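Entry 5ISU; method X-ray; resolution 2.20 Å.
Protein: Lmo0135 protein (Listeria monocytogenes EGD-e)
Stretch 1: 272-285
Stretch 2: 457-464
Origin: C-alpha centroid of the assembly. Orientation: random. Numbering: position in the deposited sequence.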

# COMPACT_ATOMS: atom_id res chain seq x y z
N SER A 272 -9.67 27.98 8.38
CA SER A 272 -8.84 29.04 7.84
C SER A 272 -7.63 28.51 7.06
O SER A 272 -6.77 27.81 7.61
N LYS A 273 -7.59 28.84 5.77
CA LYS A 273 -6.49 28.49 4.89
C LYS A 273 -5.21 29.06 5.50
O LYS A 273 -4.20 28.37 5.60
N GLU A 274 -5.30 30.30 5.97
CA GLU A 274 -4.16 30.99 6.59
C GLU A 274 -3.57 30.22 7.78
O GLU A 274 -2.33 30.07 7.88
N LEU A 275 -4.42 29.69 8.66
CA LEU A 275 -3.93 28.92 9.80
C LEU A 275 -3.24 27.65 9.34
O LEU A 275 -2.16 27.32 9.83
N ARG A 276 -3.85 26.95 8.38
CA ARG A 276 -3.27 25.71 7.84
C ARG A 276 -1.91 25.97 7.20
O ARG A 276 -0.99 25.15 7.33
N GLN A 277 -1.79 27.11 6.51
CA GLN A 277 -0.53 27.49 5.87
C GLN A 277 0.51 27.88 6.92
O GLN A 277 1.70 27.57 6.77
N ALA A 278 0.06 28.55 7.98
CA ALA A 278 0.98 28.91 9.07
C ALA A 278 1.59 27.65 9.70
O ALA A 278 2.78 27.61 9.98
N LEU A 279 0.77 26.61 9.87
CA LEU A 279 1.19 25.34 10.48
C LEU A 279 2.01 24.48 9.53
O LEU A 279 2.48 23.40 9.92
N SER A 280 2.16 24.93 8.29
CA SER A 280 3.00 24.26 7.30
C SER A 280 4.35 24.99 7.26
O SER A 280 5.43 24.37 7.36
N TYR A 281 4.28 26.31 7.12
CA TYR A 281 5.48 27.15 7.11
C TYR A 281 6.33 27.06 8.38
O TYR A 281 7.49 27.43 8.36
N ALA A 282 5.74 26.62 9.49
CA ALA A 282 6.51 26.49 10.72
C ALA A 282 7.42 25.25 10.73
O ALA A 282 8.28 25.12 11.60
N LEU A 283 7.23 24.36 9.75
CA LEU A 283 7.93 23.08 9.72
C LEU A 283 9.01 22.95 8.66
O LEU A 283 9.00 23.67 7.66
N ASP A 284 9.94 22.02 8.90
CA ASP A 284 11.04 21.69 7.97
C ASP A 284 11.18 20.18 7.85
O ASP A 284 11.54 19.50 8.81
N ARG A 285 10.96 19.69 6.65
CA ARG A 285 10.98 18.26 6.39
C ARG A 285 12.25 17.50 6.74
O ARG A 285 12.14 16.42 7.31
N ALA A 457 -2.31 21.19 -2.45
CA ALA A 457 -1.14 21.86 -1.89
C ALA A 457 -1.47 23.33 -1.60
O ALA A 457 -1.21 23.81 -0.52
N ASP A 458 -2.06 24.02 -2.57
CA ASP A 458 -2.46 25.42 -2.37
C ASP A 458 -3.40 25.61 -1.18
O ASP A 458 -3.24 26.56 -0.44
N ASP A 459 -4.35 24.69 -0.97
CA ASP A 459 -5.29 24.82 0.18
C ASP A 459 -4.78 24.22 1.49
O ASP A 459 -5.51 24.20 2.50
N ALA A 460 -3.52 23.78 1.47
CA ALA A 460 -2.91 23.15 2.62
C ALA A 460 -3.88 22.23 3.34
O ALA A 460 -4.10 22.36 4.55
N VAL A 461 -4.46 21.30 2.58
CA VAL A 461 -5.43 20.33 3.12
C VAL A 461 -4.76 19.39 4.10
O VAL A 461 -5.34 19.00 5.12
N ILE A 462 -3.54 18.98 3.76
CA ILE A 462 -2.71 18.15 4.64
C ILE A 462 -1.31 18.74 4.59
O ILE A 462 -1.08 19.73 3.92
N TYR A 463 -0.39 18.12 5.32
CA TYR A 463 1.02 18.47 5.27
C TYR A 463 1.77 17.17 4.93
O TYR A 463 1.94 16.33 5.80
N PRO A 464 2.12 16.95 3.65
CA PRO A 464 2.88 15.73 3.30
C PRO A 464 4.27 15.82 3.90
O PRO A 464 4.99 16.76 3.61

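The helix of stretch 1 begins just after Ser272, which faces no residue of stretch 2. Its side chain (chi1 t) caps the helix: Leu275 N donates to Ser272 OG at 3.2 Å. Lys273 is the first residue to reach across. Its CA-to-CB bond points sideways, but all four chi angles are t, and the extended chain brings its end near stretch 2. Lys273 NZ forms a salt bridge with Asp459 OD1 at 3.4 Å, and the hydrogen bond within it is weak. Lys273 CE also lies 3.2 Å from Asp458 O. Glu274 and Leu275 are out of reach.

Arg276 points toward stretch 2 and is buried. Its chi1 to chi3 are m, t, m. This fold sets the edge of the guanidinium against backbone carbonyls where stretch 2 leaves its helix. Asp459 O accepts twice, from Arg276 NH2 at 2.8 Å and from Arg276 NE at 3.0 Å. A weak bond runs from Arg276 NE to Ala460 O at 3.1 Å. Nearer the backbone, Arg276 CB lies 3.9 Å from Ala460 CB, which points back toward the helix.

Gln277 (chi1 m, chi2 t) starts sideways, yet its end comes nearer. Gln277 NE2 gives a weak hydrogen bond to Asp458 O at 3.4 Å, and Gln277 CG is 4.1 Å from Ala460 CB. Ala278 and Leu279 take no part.

Ser280 (chi1 m) turns its hydroxyl back to its own helix: Ser280 OG donates to Arg276 O at 2.9 Å. Water 1 links the stretches here, donating to Ser280 OG at 2.7 Å and to Ile462 O at 2.9 Å. Ser280 CB also packs 3.7 Å from Tyr463 CD1. Tyr281 points away.

Leu283 (chi1 m, chi2 t) points toward stretch 2. Its CD1 sits over one face of the Tyr463 ring, 3.8 Å from the ring centroid, in a CH-pi contact. Water 2 donates to Leu283 O at 2.7 Å and lies hydrogen-bonded to Tyr463 OH, also at 2.7 Å. Asp284 points away.

Arg285 (m, t, t for chi1 to chi3) leaves its backbone sideways and reaches back to stretch 2. Its guanidinium stacks on the opposite face of Tyr463, with centres 4.3 Å apart and planes at 13°. Tyr463 (chi1 t) is thus held between Leu283 and Arg285, and it has the largest covered area of the contact. The guanidinium edge meets Pro464 O, which accepts from Arg285 NE at 2.8 Å and from Arg285 NH1 at 3.0 Å.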

# COMPACT_ATOMS: atom_id res chain seq x y z
CB SER A 272 -8.34 29.94 8.98
OG SER A 272 -7.35 30.85 8.54
CB LYS A 273 -6.74 29.09 3.51
CG LYS A 273 -5.73 28.75 2.43
CD LYS A 273 -6.21 29.34 1.11
CE LYS A 273 -5.36 28.91 -0.08
NZ LYS A 273 -5.89 29.44 -1.38
CB GLU A 274 -4.55 32.42 7.02
CG GLU A 274 -4.72 33.43 5.88
CD GLU A 274 -5.94 33.22 4.97
OE1 GLU A 274 -6.68 32.22 5.13
OE2 GLU A 274 -6.17 34.09 4.09
CB LEU A 275 -5.06 28.56 10.76
CG LEU A 275 -4.62 27.85 12.05
CD1 LEU A 275 -3.53 28.63 12.79
CD2 LEU A 275 -5.82 27.62 12.95
CB ARG A 276 -4.22 25.03 6.83
CG ARG A 276 -5.53 24.56 7.44
CD ARG A 276 -6.24 23.52 6.59
NE ARG A 276 -6.58 24.00 5.25
CZ ARG A 276 -7.70 24.65 4.91
NH1 ARG A 276 -8.63 24.94 5.82
NH2 ARG A 276 -7.89 25.01 3.65
CB GLN A 277 -0.74 28.62 4.89
CG GLN A 277 -1.52 28.23 3.64
CD GLN A 277 -1.81 29.41 2.73
OE1 GLN A 277 -1.76 30.56 3.17
NE2 GLN A 277 -2.12 29.14 1.47
CB ALA A 278 0.26 29.73 10.13
CB LEU A 279 -0.03 24.56 10.99
CG LEU A 279 -0.91 25.25 12.03
CD1 LEU A 279 -2.17 24.44 12.32
CD2 LEU A 279 -0.16 25.55 13.33
CB SER A 280 2.33 24.27 5.92
OG SER A 280 1.05 23.66 5.98
CB TYR A 281 5.11 28.63 6.91
CG TYR A 281 4.85 29.04 5.48
CD1 TYR A 281 5.89 29.05 4.55
CD2 TYR A 281 3.61 29.53 5.09
CE1 TYR A 281 5.67 29.47 3.24
CE2 TYR A 281 3.39 29.97 3.79
CZ TYR A 281 4.42 29.93 2.87
OH TYR A 281 4.21 30.35 1.59
CB ALA A 282 5.57 26.44 11.92
CB LEU A 283 6.89 21.97 9.50
CG LEU A 283 5.67 21.97 10.43
CD1 LEU A 283 4.67 20.91 9.99
CD2 LEU A 283 6.08 21.74 11.87
CB ASP A 284 12.37 22.29 8.38
CG ASP A 284 13.52 21.83 7.49
OD1 ASP A 284 13.95 20.66 7.60
OD2 ASP A 284 13.99 22.63 6.66
CB ARG A 285 10.61 18.01 4.93
CG ARG A 285 9.14 18.29 4.68
CD ARG A 285 8.75 18.13 3.23
NE ARG A 285 7.31 18.32 3.08
CZ ARG A 285 6.71 19.50 2.86
NH1 ARG A 285 5.38 19.56 2.74
NH2 ARG A 285 7.41 20.63 2.76
CB ALA A 457 0.06 21.75 -2.83
CB ASP A 458 -3.10 26.00 -3.62
CG ASP A 458 -2.13 26.11 -4.78
OD1 ASP A 458 -0.91 26.11 -4.55
OD2 ASP A 458 -2.60 26.22 -5.93
CB ASP A 459 -6.67 24.24 -0.16
CG ASP A 459 -7.48 25.14 -1.08
OD1 ASP A 459 -6.98 26.23 -1.43
OD2 ASP A 459 -8.63 24.77 -1.44
CB ALA A 460 -2.34 24.20 3.57
CB VAL A 461 -6.08 19.52 1.98
CG1 VAL A 461 -7.07 18.52 2.53
CG2 VAL A 461 -6.76 20.47 1.00
CB ILE A 462 -2.64 16.70 4.15
CG1 ILE A 462 -1.97 16.61 2.76
CG2 ILE A 462 -4.03 16.08 4.13
CD1 ILE A 462 -1.54 15.22 2.38
CB TYR A 463 1.54 19.04 6.60
CG TYR A 463 2.99 19.49 6.51
CD1 TYR A 463 3.31 20.75 6.03
CD2 TYR A 463 4.03 18.64 6.85
CE1 TYR A 463 4.62 21.16 5.91
CE2 TYR A 463 5.34 19.03 6.74
CZ TYR A 463 5.63 20.31 6.27
OH TYR A 463 6.95 20.74 6.17
CB PRO A 464 2.94 15.75 1.77
CG PRO A 464 1.99 16.83 1.33
CD PRO A 464 1.86 17.79 2.47
O HOH W 1 0.51 22.10 3.89
O HOH W 2 7.87 23.08 5.31